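Potential RNA-dependent RNA polymerase (Human picobirnavirus, PDB 5I62) probably copies and transcribes the viral double-stranded RNA genome, joining ribonucleoside triphosphates under direction of an RNA template. Local coordinates at residues Val104-Lys109 / Thr332-Val337; Val231-Ser236 / Cys396-Arg401; Thr245-Thr250 / Val362-Gly367; Val258-Ser263 / Gln375-His380. All blocks are in the same frame, centred on the assembly; numbering follows the deposited sequence.

Overall arrangement
All four contacts lie on or near the probable palm. Contacts 1, 3 and 4 are buried, and contact 2 is partly buried. Contacts 3 and 4 hold the same antiparallel sheet. Helix 237-250 covers one face at V362, and helix 370-378 covers the other beside T260. Contact 1 packs the start of helix 108-116 and the residues before it on helix 327-345, its centre about 12 Å from that of contact 4. V104 of contact 1 meets R379 and H380 of contact 4 through probable hydrogen bonds. Contact 2 reaches contact 3 through Y398 and V362. Contacts 1 and 3 are apolar across their segments. Contacts 2 and 4 each add a water at a tyrosine hydroxyl.

Contact 1: residues Val104-Lys109 / Thr332-Val337; sequences VPFDTK and TLVHRV
F106 meets V334 and V337 of helix 327-345 through its ring. This helix carries motif B of the viral RNA polymerase palm; it begins at the end of the SGSGGTN sequence. Segment 104-109 is a loop that runs into the first turn of helix 108-116, so the contact joins that helix start to the motif B helix.

The contact across the segments is apolar. V334 and V337 are one helical turn apart and present CG1 to the same ring. F106 CZ lies 3.8 Å from V334 CG1. Both valines swing CG1 to the side opposite their backbone N, with chi1 at 172° in V334 and 177° in V337. This turns both methyls toward the ring, which they approach obliquely. F106 and V334 cross at about a right angle, and F106 and V337 meet at a slant. V276 of helix 271-284 also touches the ring, and H380 stacks on it. This packing buries F106.

The polar bonds lie within each segment or lead outside. D107 is the N-cap of helix 108-116. Its OD1 accepts from K109 N at 2.8 Å, and the donor comes from above the carboxylate plane. The backbone N of D107 bonds E341 further along the motif B helix, a second tie between the same two elements. R336 faces elsewhere and forms a salt bridge with E117. Inside the helix, R336 N bonds T332 O at 3.0 Å.

The closest approach between the two segments is two atoms along the rim from CZ, where F106 CD2 comes to 3.6 Å from V337 CG1.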
loop_
_atom_site.group_PDB
_atom_site.type_symbol
_atom_site.label_atom_id
_atom_site.label_comp_id
_atom_site.label_asym_id
_atom_site.label_seq_id
_atom_site.Cartn_x
_atom_site.Cartn_y
_atom_site.Cartn_z
ATOM N N VAL A 104 19.787 -12.673 -10.876
ATOM C CA VAL A 104 21.212 -12.551 -10.572
ATOM C C VAL A 104 21.412 -11.894 -9.211
ATOM O O VAL A 104 20.539 -11.162 -8.732
ATOM C CB VAL A 104 21.962 -11.778 -11.674
ATOM C CG1 VAL A 104 21.655 -12.357 -13.059
ATOM C CG2 VAL A 104 21.621 -10.299 -11.614
ATOM N N PRO A 105 22.544 -12.135 -8.555
ATOM C CA PRO A 105 22.796 -11.525 -7.241
ATOM C C PRO A 105 22.898 -10.011 -7.340
ATOM O O PRO A 105 23.164 -9.449 -8.405
ATOM C CB PRO A 105 24.140 -12.136 -6.811
ATOM C CG PRO A 105 24.228 -13.447 -7.573
ATOM C CD PRO A 105 23.531 -13.181 -8.899
ATOM N N PHE A 106 22.688 -9.354 -6.201
ATOM C CA PHE A 106 22.798 -7.904 -6.111
ATOM C C PHE A 106 24.260 -7.494 -5.974
ATOM O O PHE A 106 25.066 -8.212 -5.381
ATOM C CB PHE A 106 22.022 -7.375 -4.904
ATOM C CG PHE A 106 20.530 -7.271 -5.109
ATOM C CD1 PHE A 106 19.751 -8.405 -5.333
ATOM C CD2 PHE A 106 19.903 -6.041 -5.006
ATOM C CE1 PHE A 106 18.363 -8.301 -5.484
ATOM C CE2 PHE A 106 18.532 -5.925 -5.145
ATOM C CZ PHE A 106 17.753 -7.059 -5.383
ATOM N N ASP A 107 24.594 -6.319 -6.519
ATOM C CA ASP A 107 25.937 -5.764 -6.330
ATOM C C ASP A 107 26.197 -5.483 -4.855
ATOM O O ASP A 107 25.451 -4.741 -4.212
ATOM C CB ASP A 107 26.110 -4.479 -7.140
ATOM C CG ASP A 107 27.577 -4.055 -7.260
ATOM O OD1 ASP A 107 28.386 -4.370 -6.362
ATOM O OD2 ASP A 107 27.927 -3.426 -8.273
ATOM N N THR A 108 27.274 -6.069 -4.331
ATOM C CA THR A 108 27.682 -5.833 -2.950
ATOM C C THR A 108 27.893 -4.346 -2.653
ATOM O O THR A 108 27.618 -3.883 -1.536
ATOM C CB THR A 108 28.958 -6.643 -2.681
ATOM O OG1 THR A 108 28.615 -8.033 -2.613
ATOM C CG2 THR A 108 29.626 -6.227 -1.395
ATOM N N LYS A 109 28.379 -3.581 -3.642
ATOM C CA LYS A 109 28.605 -2.151 -3.437
ATOM C C LYS A 109 27.292 -1.407 -3.220
ATOM O O LYS A 109 27.234 -0.441 -2.447
ATOM C CB LYS A 109 29.360 -1.548 -4.624
ATOM C CG LYS A 109 30.719 -2.198 -4.898
ATOM C CD LYS A 109 31.624 -1.304 -5.771
ATOM C CE LYS A 109 30.990 -0.969 -7.123
ATOM N NZ LYS A 109 31.832 -0.021 -7.954
ATOM N N THR A 332 10.755 -1.797 0.581
ATOM C CA THR A 332 11.320 -0.450 0.488
ATOM C C THR A 332 12.833 -0.470 0.681
ATOM O O THR A 332 13.581 0.223 -0.028
ATOM C CB THR A 332 10.651 0.458 1.520
ATOM O OG1 THR A 332 9.250 0.530 1.237
ATOM C CG2 THR A 332 11.244 1.865 1.485
ATOM N N LEU A 333 13.302 -1.257 1.647
ATOM C CA LEU A 333 14.735 -1.396 1.877
ATOM C C LEU A 333 15.434 -1.946 0.636
ATOM O O LEU A 333 16.476 -1.432 0.212
ATOM C CB LEU A 333 14.973 -2.315 3.073
ATOM C CG LEU A 333 14.634 -1.817 4.477
ATOM C CD1 LEU A 333 14.866 -2.966 5.451
ATOM C CD2 LEU A 333 15.493 -0.614 4.839
ATOM N N VAL A 334 14.868 -3.000 0.041
ATOM C CA VAL A 334 15.494 -3.614 -1.124
ATOM C C VAL A 334 15.372 -2.711 -2.347
ATOM O O VAL A 334 16.299 -2.624 -3.165
ATOM C CB VAL A 334 14.908 -5.013 -1.385
ATOM C CG1 VAL A 334 15.433 -5.580 -2.735
ATOM C CG2 VAL A 334 15.260 -5.957 -0.243
ATOM N N HIS A 335 14.238 -2.030 -2.495
ATOM C CA HIS A 335 14.074 -1.074 -3.593
ATOM C C HIS A 335 15.162 0.002 -3.551
ATOM O O HIS A 335 15.699 0.404 -4.596
ATOM C CB HIS A 335 12.673 -0.462 -3.510
ATOM C CG HIS A 335 12.220 0.246 -4.745
ATOM N ND1 HIS A 335 10.888 0.460 -5.021
ATOM C CD2 HIS A 335 12.911 0.821 -5.759
ATOM C CE1 HIS A 335 10.776 1.114 -6.164
ATOM N NE2 HIS A 335 11.988 1.348 -6.631
ATOM N N ARG A 336 15.529 0.454 -2.348
ATOM C CA ARG A 336 16.579 1.457 -2.239
ATOM C C ARG A 336 17.918 0.895 -2.722
ATOM O O ARG A 336 18.671 1.592 -3.409
ATOM C CB ARG A 336 16.679 1.982 -0.810
ATOM C CG ARG A 336 17.735 3.103 -0.633
ATOM C CD ARG A 336 17.446 4.310 -1.533
ATOM N NE ARG A 336 18.018 5.545 -0.990
ATOM C CZ ARG A 336 17.683 6.766 -1.393
ATOM N NH1 ARG A 336 16.787 6.925 -2.360
ATOM N NH2 ARG A 336 18.230 7.825 -0.816
ATOM N N VAL A 337 18.208 -0.378 -2.412
ATOM C CA VAL A 337 19.398 -1.038 -2.967
ATOM C C VAL A 337 19.361 -1.044 -4.494
ATOM O O VAL A 337 20.378 -0.794 -5.159
ATOM C CB VAL A 337 19.537 -2.463 -2.405
ATOM C CG1 VAL A 337 20.745 -3.169 -3.036
ATOM C CG2 VAL A 337 19.676 -2.419 -0.879
#

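Contact 2: residues Val231-Ser236 / Cys396-Arg401; sequences VPAWVS and CTYLRR
The Y398 ring faces L399 on one side, and its hydroxyl points at A233. L399 CG sits over the ring centre, 3.7 Å above the plane. A water lies at the hydroxyl edge, in the ring plane. The W234 indole has V231 CG1 over one face, displaced toward the rim. The R401 guanidinium is edge-on to the L399 carbonyl.

The water joins the two segments. It accepts from A233 N at 3.0 Å and bonds Y398 OH at 2.9 Å. It thus satisfies a backbone N-H that the turns of segment 231-236 do not use. Beside it, A233 CB meets L399 CD1 at 3.8 Å. L399 has CG anti to its carbonyl carbon (chi1 -55°), and this places the side chain both over the Y398 ring and against A233.

R401 NH1 donates to L399 O at 2.7 Å. The bond runs almost straight into the carbonyl oxygen, with a C=O...N angle of 168°, and it lies in the guanidinium plane. It braces the type I' turn from Y398 to R401, which Y398 and R401 also close by backbone bonds in both directions. L357 of strand 355-357 touches both A233 and Y398.

Strands 395-398 and 401-404, joined by this turn, form a beta hairpin whose tip packs on the loop before helix 237-250. Its position after the palm sheet is consistent with motif E of viral RNA polymerases.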
loop_
_atom_site.group_PDB
_atom_site.type_symbol
_atom_site.label_atom_id
_atom_site.label_comp_id
_atom_site.label_asym_id
_atom_site.label_seq_id
_atom_site.Cartn_x
_atom_site.Cartn_y
_atom_site.Cartn_z
ATOM N N VAL A 231 12.672 7.577 4.961
ATOM C CA VAL A 231 11.655 7.235 3.963
ATOM C C VAL A 231 10.530 8.249 4.089
ATOM O O VAL A 231 9.629 8.063 4.913
ATOM C CB VAL A 231 11.131 5.804 4.156
ATOM C CG1 VAL A 231 10.012 5.481 3.135
ATOM C CG2 VAL A 231 12.267 4.804 4.059
ATOM N N PRO A 232 10.550 9.334 3.312
ATOM C CA PRO A 232 9.570 10.412 3.531
ATOM C C PRO A 232 8.118 9.955 3.432
ATOM O O PRO A 232 7.280 10.485 4.161
ATOM C CB PRO A 232 9.912 11.433 2.433
ATOM C CG PRO A 232 11.398 11.212 2.162
ATOM C CD PRO A 232 11.575 9.692 2.306
ATOM N N ALA A 233 7.803 8.982 2.566
ATOM C CA ALA A 233 6.421 8.518 2.436
ATOM C C ALA A 233 5.903 7.861 3.715
ATOM O O ALA A 233 4.685 7.761 3.896
ATOM C CB ALA A 233 6.289 7.555 1.260
ATOM N N TRP A 234 6.794 7.404 4.593
ATOM C CA TRP A 234 6.388 6.923 5.909
ATOM C C TRP A 234 6.081 8.061 6.868
ATOM O O TRP A 234 5.523 7.815 7.941
ATOM C CB TRP A 234 7.473 6.040 6.538
ATOM C CG TRP A 234 7.628 4.698 5.905
ATOM C CD1 TRP A 234 6.829 4.145 4.944
ATOM C CD2 TRP A 234 8.654 3.737 6.176
ATOM N NE1 TRP A 234 7.294 2.893 4.605
ATOM C CE2 TRP A 234 8.414 2.621 5.346
ATOM C CE3 TRP A 234 9.746 3.711 7.041
ATOM C CZ2 TRP A 234 9.239 1.492 5.352
ATOM C CZ3 TRP A 234 10.559 2.597 7.046
ATOM C CH2 TRP A 234 10.304 1.502 6.205
ATOM N N VAL A 235 6.444 9.292 6.526
ATOM C CA VAL A 235 6.212 10.407 7.433
ATOM C C VAL A 235 4.954 11.146 6.998
ATOM O O VAL A 235 3.988 11.239 7.758
ATOM C CB VAL A 235 7.427 11.349 7.493
ATOM C CG1 VAL A 235 7.152 12.520 8.454
ATOM C CG2 VAL A 235 8.671 10.578 7.930
ATOM N N SER A 236 4.952 11.676 5.775
ATOM C CA SER A 236 3.825 12.478 5.311
ATOM C C SER A 236 4.016 12.823 3.846
ATOM O O SER A 236 5.122 12.741 3.314
ATOM C CB SER A 236 3.693 13.770 6.119
ATOM O OG SER A 236 4.747 14.648 5.771
ATOM N N CYS A 396 7.304 14.876 -12.560
ATOM C CA CYS A 396 7.340 13.468 -12.199
ATOM C C CYS A 396 6.006 13.088 -11.576
ATOM O O CYS A 396 5.209 13.945 -11.196
ATOM C CB CYS A 396 8.500 13.158 -11.237
ATOM S SG CYS A 396 8.374 14.016 -9.645
ATOM N N THR A 397 5.769 11.791 -11.500
ATOM C CA THR A 397 4.628 11.266 -10.768
ATOM C C THR A 397 5.161 10.274 -9.757
ATOM O O THR A 397 6.055 9.485 -10.070
ATOM C CB THR A 397 3.601 10.603 -11.696
ATOM O OG1 THR A 397 4.252 9.567 -12.443
ATOM C CG2 THR A 397 3.021 11.619 -12.670
ATOM N N TYR A 398 4.634 10.337 -8.543
ATOM C CA TYR A 398 5.080 9.486 -7.452
ATOM C C TYR A 398 3.906 9.364 -6.502
ATOM O O TYR A 398 3.321 10.383 -6.133
ATOM C CB TYR A 398 6.305 10.089 -6.743
ATOM C CG TYR A 398 6.848 9.270 -5.601
ATOM C CD1 TYR A 398 7.177 7.929 -5.772
ATOM C CD2 TYR A 398 7.032 9.833 -4.340
ATOM C CE1 TYR A 398 7.682 7.178 -4.723
ATOM C CE2 TYR A 398 7.542 9.085 -3.283
ATOM C CZ TYR A 398 7.859 7.754 -3.484
ATOM O OH TYR A 398 8.372 7.003 -2.441
ATOM N N LEU A 399 3.541 8.124 -6.162
ATOM C CA LEU A 399 2.403 7.824 -5.278
ATOM C C LEU A 399 1.112 8.431 -5.818
ATOM O O LEU A 399 0.281 8.931 -5.062
ATOM C CB LEU A 399 2.667 8.298 -3.846
ATOM C CG LEU A 399 3.952 7.758 -3.208
ATOM C CD1 LEU A 399 4.091 8.265 -1.768
ATOM C CD2 LEU A 399 4.007 6.227 -3.261
ATOM N N ARG A 400 0.960 8.393 -7.145
ATOM C CA ARG A 400 -0.200 8.934 -7.855
ATOM C C ARG A 400 -0.401 10.432 -7.615
ATOM O O ARG A 400 -1.526 10.939 -7.700
ATOM C CB ARG A 400 -1.474 8.156 -7.518
ATOM C CG ARG A 400 -1.465 6.732 -8.082
ATOM C CD ARG A 400 -2.795 6.031 -7.821
ATOM N NE ARG A 400 -2.653 4.590 -7.601
ATOM C CZ ARG A 400 -2.393 3.706 -8.561
ATOM N NH1 ARG A 400 -2.236 4.106 -9.822
ATOM N NH2 ARG A 400 -2.285 2.415 -8.260
ATOM N N ARG A 401 0.690 11.160 -7.357
ATOM C CA ARG A 401 0.670 12.617 -7.325
ATOM C C ARG A 401 1.637 13.166 -8.370
ATOM O O ARG A 401 2.742 12.640 -8.543
ATOM C CB ARG A 401 1.080 13.181 -5.966
ATOM C CG ARG A 401 -0.030 13.302 -4.957
ATOM C CD ARG A 401 -0.132 12.035 -4.203
ATOM N NE ARG A 401 -1.060 12.109 -3.072
ATOM C CZ ARG A 401 -1.553 11.024 -2.493
ATOM N NH1 ARG A 401 -1.215 9.833 -2.977
ATOM N NH2 ARG A 401 -2.384 11.120 -1.456
HETATM O O HOH W 1 9.254 8.294 0.015
#

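Contact 3: residues Thr245-Thr250 / Val362-Gly367; sequences TKMFDT and VLTYPG
M247 and T364 bring the two backbones nearest, with 7.7 Å between their CA atoms. Segment 245-250 is helical. D249 N bonds T245 O, and T250 N bonds K246 O. Segment 362-367 starts as strand and stays extended as far as P366, so its side chains alternate. V362 and T364 point to the helix, while L363 points away from it.

M247 is the side chain that spans the gap. Its CG stands opposite the backbone N (chi1 -177°), which extends the chain from the helix toward the strand. The chain then bends at its last torsion (chi3 68°). CG rests 4.0 Å from T364 CG2. SD lies 4.0 Å from V362 CG2, and CE is only slightly farther from the same methyl. The bend also carries CE over one face of the F248 ring, offset toward the rim.

Strand 360-363 begins at the last residue of the GDD sequence of motif C, which lies at the turn from strand 355-357. It belongs to the four-stranded antiparallel sheet of the palm. Helix 237-250 covers one face of that sheet. V257, on the neighbouring strand 257-261, touches M247, F248 and V362.

T364 splits its roles. Its methyl goes to M247, and its OG1 bonds V256 O. The T364 backbone N bonds S354 OG.

At T250, OG1 donates to K246 O at 2.8 Å. The same oxygen takes T250 N at 2.9 Å. The two donors approach from opposite faces of the carbonyl plane. N351 also bonds T250 OG1.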
loop_
_atom_site.group_PDB
_atom_site.type_symbol
_atom_site.label_atom_id
_atom_site.label_comp_id
_atom_site.label_asym_id
_atom_site.label_seq_id
_atom_site.Cartn_x
_atom_site.Cartn_y
_atom_site.Cartn_z
ATOM N N THR A 245 11.243 18.222 -4.180
ATOM C CA THR A 245 11.810 19.544 -4.437
ATOM C C THR A 245 13.339 19.494 -4.462
ATOM O O THR A 245 13.974 20.028 -5.377
ATOM C CB THR A 245 11.322 20.542 -3.378
ATOM O OG1 THR A 245 9.889 20.492 -3.251
ATOM C CG2 THR A 245 11.746 21.967 -3.748
ATOM N N LYS A 246 13.940 18.851 -3.460
ATOM C CA LYS A 246 15.400 18.757 -3.396
ATOM C C LYS A 246 15.958 17.971 -4.571
ATOM O O LYS A 246 17.037 18.301 -5.084
ATOM C CB LYS A 246 15.828 18.129 -2.068
ATOM C CG LYS A 246 15.565 19.028 -0.858
ATOM C CD LYS A 246 16.149 20.424 -1.149
ATOM C CE LYS A 246 15.565 21.509 -0.252
ATOM N NZ LYS A 246 15.994 21.390 1.174
ATOM N N MET A 247 15.226 16.949 -5.026
ATOM C CA MET A 247 15.656 16.169 -6.182
ATOM C C MET A 247 15.735 17.047 -7.427
ATOM O O MET A 247 16.708 16.977 -8.197
ATOM C CB MET A 247 14.698 14.989 -6.385
ATOM C CG MET A 247 15.089 14.059 -7.542
ATOM S SD MET A 247 13.747 12.901 -7.936
ATOM C CE MET A 247 12.550 14.064 -8.601
ATOM N N PHE A 248 14.735 17.909 -7.624
ATOM C CA PHE A 248 14.791 18.834 -8.748
ATOM C C PHE A 248 15.896 19.874 -8.568
ATOM O O PHE A 248 16.558 20.255 -9.543
ATOM C CB PHE A 248 13.439 19.506 -8.946
ATOM C CG PHE A 248 12.467 18.665 -9.717
ATOM C CD1 PHE A 248 12.722 18.339 -11.040
ATOM C CD2 PHE A 248 11.322 18.179 -9.123
ATOM C CE1 PHE A 248 11.837 17.550 -11.764
ATOM C CE2 PHE A 248 10.424 17.396 -9.844
ATOM C CZ PHE A 248 10.692 17.071 -11.158
ATOM N N ASP A 249 16.103 20.342 -7.332
ATOM C CA ASP A 249 17.143 21.335 -7.053
ATOM C C ASP A 249 18.548 20.794 -7.296
ATOM O O ASP A 249 19.463 21.568 -7.626
ATOM C CB ASP A 249 17.048 21.815 -5.601
ATOM C CG ASP A 249 15.801 22.637 -5.324
ATOM O OD1 ASP A 249 15.179 23.143 -6.290
ATOM O OD2 ASP A 249 15.458 22.788 -4.125
ATOM N N THR A 250 18.757 19.491 -7.100
ATOM C CA THR A 250 20.091 18.905 -7.121
ATOM C C THR A 250 20.305 17.936 -8.279
ATOM O O THR A 250 21.319 17.244 -8.310
ATOM C CB THR A 250 20.390 18.206 -5.793
ATOM O OG1 THR A 250 19.477 17.103 -5.603
ATOM C CG2 THR A 250 20.257 19.173 -4.633
ATOM N N VAL A 362 11.003 7.003 -7.612
ATOM C CA VAL A 362 11.350 8.132 -8.457
ATOM C C VAL A 362 12.811 8.450 -8.179
ATOM O O VAL A 362 13.227 8.486 -7.018
ATOM C CB VAL A 362 10.411 9.337 -8.215
ATOM C CG1 VAL A 362 10.459 9.811 -6.762
ATOM C CG2 VAL A 362 10.742 10.469 -9.140
ATOM N N LEU A 363 13.613 8.588 -9.231
ATOM C CA LEU A 363 15.053 8.653 -9.004
ATOM C C LEU A 363 15.758 9.402 -10.125
ATOM O O LEU A 363 15.242 9.554 -11.231
ATOM C CB LEU A 363 15.661 7.248 -8.845
ATOM C CG LEU A 363 15.900 6.422 -10.120
ATOM C CD1 LEU A 363 16.914 5.311 -9.852
ATOM C CD2 LEU A 363 14.594 5.802 -10.618
ATOM N N THR A 364 16.975 9.837 -9.823
ATOM C CA THR A 364 17.831 10.404 -10.854
ATOM C C THR A 364 19.284 10.148 -10.479
ATOM O O THR A 364 19.618 9.978 -9.305
ATOM C CB THR A 364 17.552 11.908 -11.057
ATOM O OG1 THR A 364 18.224 12.381 -12.234
ATOM C CG2 THR A 364 18.021 12.708 -9.853
ATOM N N TYR A 365 20.128 10.054 -11.503
ATOM C CA TYR A 365 21.574 10.040 -11.354
ATOM C C TYR A 365 22.182 10.421 -12.698
ATOM O O TYR A 365 21.488 10.405 -13.714
ATOM C CB TYR A 365 22.084 8.669 -10.865
ATOM C CG TYR A 365 21.770 7.500 -11.783
ATOM C CD1 TYR A 365 22.528 7.251 -12.933
ATOM C CD2 TYR A 365 20.741 6.613 -11.475
ATOM C CE1 TYR A 365 22.241 6.170 -13.759
ATOM C CE2 TYR A 365 20.448 5.531 -12.286
ATOM C CZ TYR A 365 21.198 5.314 -13.429
ATOM O OH TYR A 365 20.901 4.238 -14.239
ATOM N N PRO A 366 23.453 10.799 -12.729
ATOM C CA PRO A 366 24.057 11.254 -14.001
ATOM C C PRO A 366 23.936 10.242 -15.130
ATOM O O PRO A 366 24.403 9.109 -15.001
ATOM C CB PRO A 366 25.524 11.492 -13.620
ATOM C CG PRO A 366 25.419 11.967 -12.192
ATOM C CD PRO A 366 24.329 11.096 -11.578
ATOM N N GLY A 367 23.301 10.640 -16.235
ATOM C CA GLY A 367 23.153 9.762 -17.382
ATOM C C GLY A 367 22.059 8.718 -17.270
ATOM O O GLY A 367 22.002 7.816 -18.110
#

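Contact 4: residues Val258-Ser263 / Gln375-His380; sequences VCTDFS and QSYSRH
Y377 and F262 both turn CG away from the carbonyl carbon, beside the backbone N (chi1 -70° and -71°). These torsions bring the two rings together between the strand and the helix. T260 has CG2 in the same kind of position, near the tyrosine ring, and OG1 in the tighter place between N and C.

The rings of F262 and Y377 meet rim to rim. Their planes differ by only 13°, and neither lies over the other. The centroids are 5.7 Å apart. The approach is tight: F262 CZ comes to 3.4 Å from Y377 CD2. T260 CG2 comes from the strand side, 4.0 Å from Y377 CE2.

Strand 257-261 leads into the DFSKFD sequence, motif A of the palm. Helix 370-378 lies against the same sheet face as T260, where motif D is expected. H335 of the motif B helix meets F262 edge-to-face, and L363 touches Y377.

R379 grips S376 side-on with two nitrogens. NE donates to S376 O at 2.9 Å, close to the guanidinium plane. NH2 donates to S376 OG at 2.9 Å, tilted out of it. R379 CG sits over the centre of the H380 ring. H380 N bonds Y377 O at 3.2 Å.

A water lies in the tyrosine plane at its edge. It bonds Y377 OH at 2.6 Å and T260 OG1 at 2.8 Å. The two segments thus hold together by ring packing, and this single water gives both buried hydroxyls a polar partner.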
loop_
_atom_site.group_PDB
_atom_site.type_symbol
_atom_site.label_atom_id
_atom_site.label_comp_id
_atom_site.label_asym_id
_atom_site.label_seq_id
_atom_site.Cartn_x
_atom_site.Cartn_y
_atom_site.Cartn_z
ATOM N N VAL A 258 13.371 9.671 -13.522
ATOM C CA VAL A 258 12.698 8.447 -13.935
ATOM C C VAL A 258 11.716 8.033 -12.849
ATOM O O VAL A 258 12.096 7.878 -11.682
ATOM C CB VAL A 258 13.694 7.312 -14.222
ATOM C CG1 VAL A 258 12.935 6.025 -14.567
ATOM C CG2 VAL A 258 14.648 7.699 -15.338
ATOM N N CYS A 259 10.460 7.846 -13.229
ATOM C CA CYS A 259 9.429 7.319 -12.338
ATOM C C CYS A 259 9.193 5.870 -12.738
ATOM O O CYS A 259 8.700 5.600 -13.840
ATOM C CB CYS A 259 8.144 8.127 -12.441
ATOM S SG CYS A 259 8.392 9.901 -12.281
ATOM N N THR A 260 9.545 4.948 -11.854
ATOM C CA THR A 260 9.565 3.545 -12.210
ATOM C C THR A 260 8.212 2.912 -11.933
ATOM O O THR A 260 7.377 3.451 -11.206
ATOM C CB THR A 260 10.667 2.809 -11.445
ATOM O OG1 THR A 260 10.582 3.144 -10.061
ATOM C CG2 THR A 260 12.046 3.224 -11.972
ATOM N N ASP A 261 8.015 1.727 -12.494
ATOM C CA ASP A 261 6.811 0.986 -12.173
ATOM C C ASP A 261 7.095 -0.506 -12.304
ATOM O O ASP A 261 7.703 -0.930 -13.295
ATOM C CB ASP A 261 5.694 1.414 -13.113
ATOM C CG ASP A 261 4.415 0.659 -12.850
ATOM O OD1 ASP A 261 3.540 1.126 -12.136
ATOM O OD2 ASP A 261 4.316 -0.496 -13.269
ATOM N N PHE A 262 6.656 -1.295 -11.317
ATOM C CA PHE A 262 6.796 -2.749 -11.295
ATOM C C PHE A 262 5.457 -3.422 -11.600
ATOM O O PHE A 262 4.393 -2.950 -11.187
ATOM C CB PHE A 262 7.303 -3.237 -9.950
ATOM C CG PHE A 262 8.721 -2.902 -9.687
ATOM C CD1 PHE A 262 9.751 -3.643 -10.250
ATOM C CD2 PHE A 262 9.029 -1.858 -8.848
ATOM C CE1 PHE A 262 11.074 -3.340 -9.973
ATOM C CE2 PHE A 262 10.324 -1.545 -8.563
ATOM C CZ PHE A 262 11.365 -2.281 -9.126
ATOM N N SER A 263 5.510 -4.488 -12.393
ATOM C CA SER A 263 4.367 -5.375 -12.557
ATOM C C SER A 263 4.474 -6.463 -11.500
ATOM O O SER A 263 5.447 -7.225 -11.494
ATOM C CB SER A 263 4.314 -5.991 -13.955
ATOM O OG SER A 263 4.112 -4.984 -14.936
ATOM N N GLN A 375 16.739 -2.402 -17.100
ATOM C CA GLN A 375 17.694 -3.500 -17.236
ATOM C C GLN A 375 18.362 -3.821 -15.906
ATOM O O GLN A 375 18.565 -4.999 -15.571
ATOM C CB GLN A 375 18.761 -3.153 -18.284
ATOM C CG GLN A 375 18.351 -3.415 -19.729
ATOM C CD GLN A 375 19.330 -2.813 -20.732
ATOM O OE1 GLN A 375 20.545 -2.755 -20.484
ATOM N NE2 GLN A 375 18.804 -2.368 -21.879
ATOM N N SER A 376 18.738 -2.787 -15.147
ATOM C CA SER A 376 19.448 -3.015 -13.893
ATOM C C SER A 376 18.549 -3.673 -12.854
ATOM O O SER A 376 19.014 -4.506 -12.069
ATOM C CB SER A 376 20.006 -1.698 -13.352
ATOM O OG SER A 376 20.774 -1.909 -12.176
ATOM N N TYR A 377 17.270 -3.288 -12.818
ATOM C CA TYR A 377 16.331 -3.874 -11.860
ATOM C C TYR A 377 15.913 -5.285 -12.278
ATOM O O TYR A 377 15.886 -6.206 -11.455
ATOM C CB TYR A 377 15.078 -3.011 -11.746
ATOM C CG TYR A 377 15.165 -1.661 -11.071
ATOM C CD1 TYR A 377 16.381 -1.068 -10.737
ATOM C CD2 TYR A 377 14.001 -0.966 -10.786
ATOM C CE1 TYR A 377 16.425 0.188 -10.139
ATOM C CE2 TYR A 377 14.027 0.269 -10.182
ATOM C CZ TYR A 377 15.238 0.846 -9.858
ATOM O OH TYR A 377 15.227 2.085 -9.253
ATOM N N SER A 378 15.539 -5.455 -13.554
ATOM C CA SER A 378 14.847 -6.664 -13.999
ATOM C C SER A 378 15.727 -7.904 -13.914
ATOM O O SER A 378 15.214 -9.020 -13.761
ATOM C CB SER A 378 14.337 -6.486 -15.423
ATOM O OG SER A 378 13.333 -5.490 -15.462
ATOM N N ARG A 379 17.043 -7.741 -14.016
ATOM C CA ARG A 379 17.946 -8.884 -13.955
ATOM C C ARG A 379 17.842 -9.641 -12.635
ATOM O O ARG A 379 18.302 -10.781 -12.546
ATOM C CB ARG A 379 19.386 -8.424 -14.175
ATOM C CG ARG A 379 19.859 -7.481 -13.104
ATOM C CD ARG A 379 21.258 -6.971 -13.399
ATOM N NE ARG A 379 21.534 -5.685 -12.765
ATOM C CZ ARG A 379 22.736 -5.108 -12.760
ATOM N NH1 ARG A 379 23.756 -5.728 -13.344
ATOM N NH2 ARG A 379 22.920 -3.915 -12.181
ATOM N N HIS A 380 17.261 -9.039 -11.610
ATOM C CA HIS A 380 17.056 -9.730 -10.345
ATOM C C HIS A 380 15.747 -10.519 -10.319
ATOM O O HIS A 380 15.290 -10.903 -9.241
ATOM C CB HIS A 380 17.105 -8.722 -9.202
ATOM C CG HIS A 380 18.375 -7.937 -9.177
ATOM N ND1 HIS A 380 19.600 -8.523 -8.961
ATOM C CD2 HIS A 380 18.620 -6.622 -9.403
ATOM C CE1 HIS A 380 20.545 -7.600 -9.019
ATOM N NE2 HIS A 380 19.977 -6.437 -9.284
HETATM O O HOH W 2 12.927 3.168 -8.553
#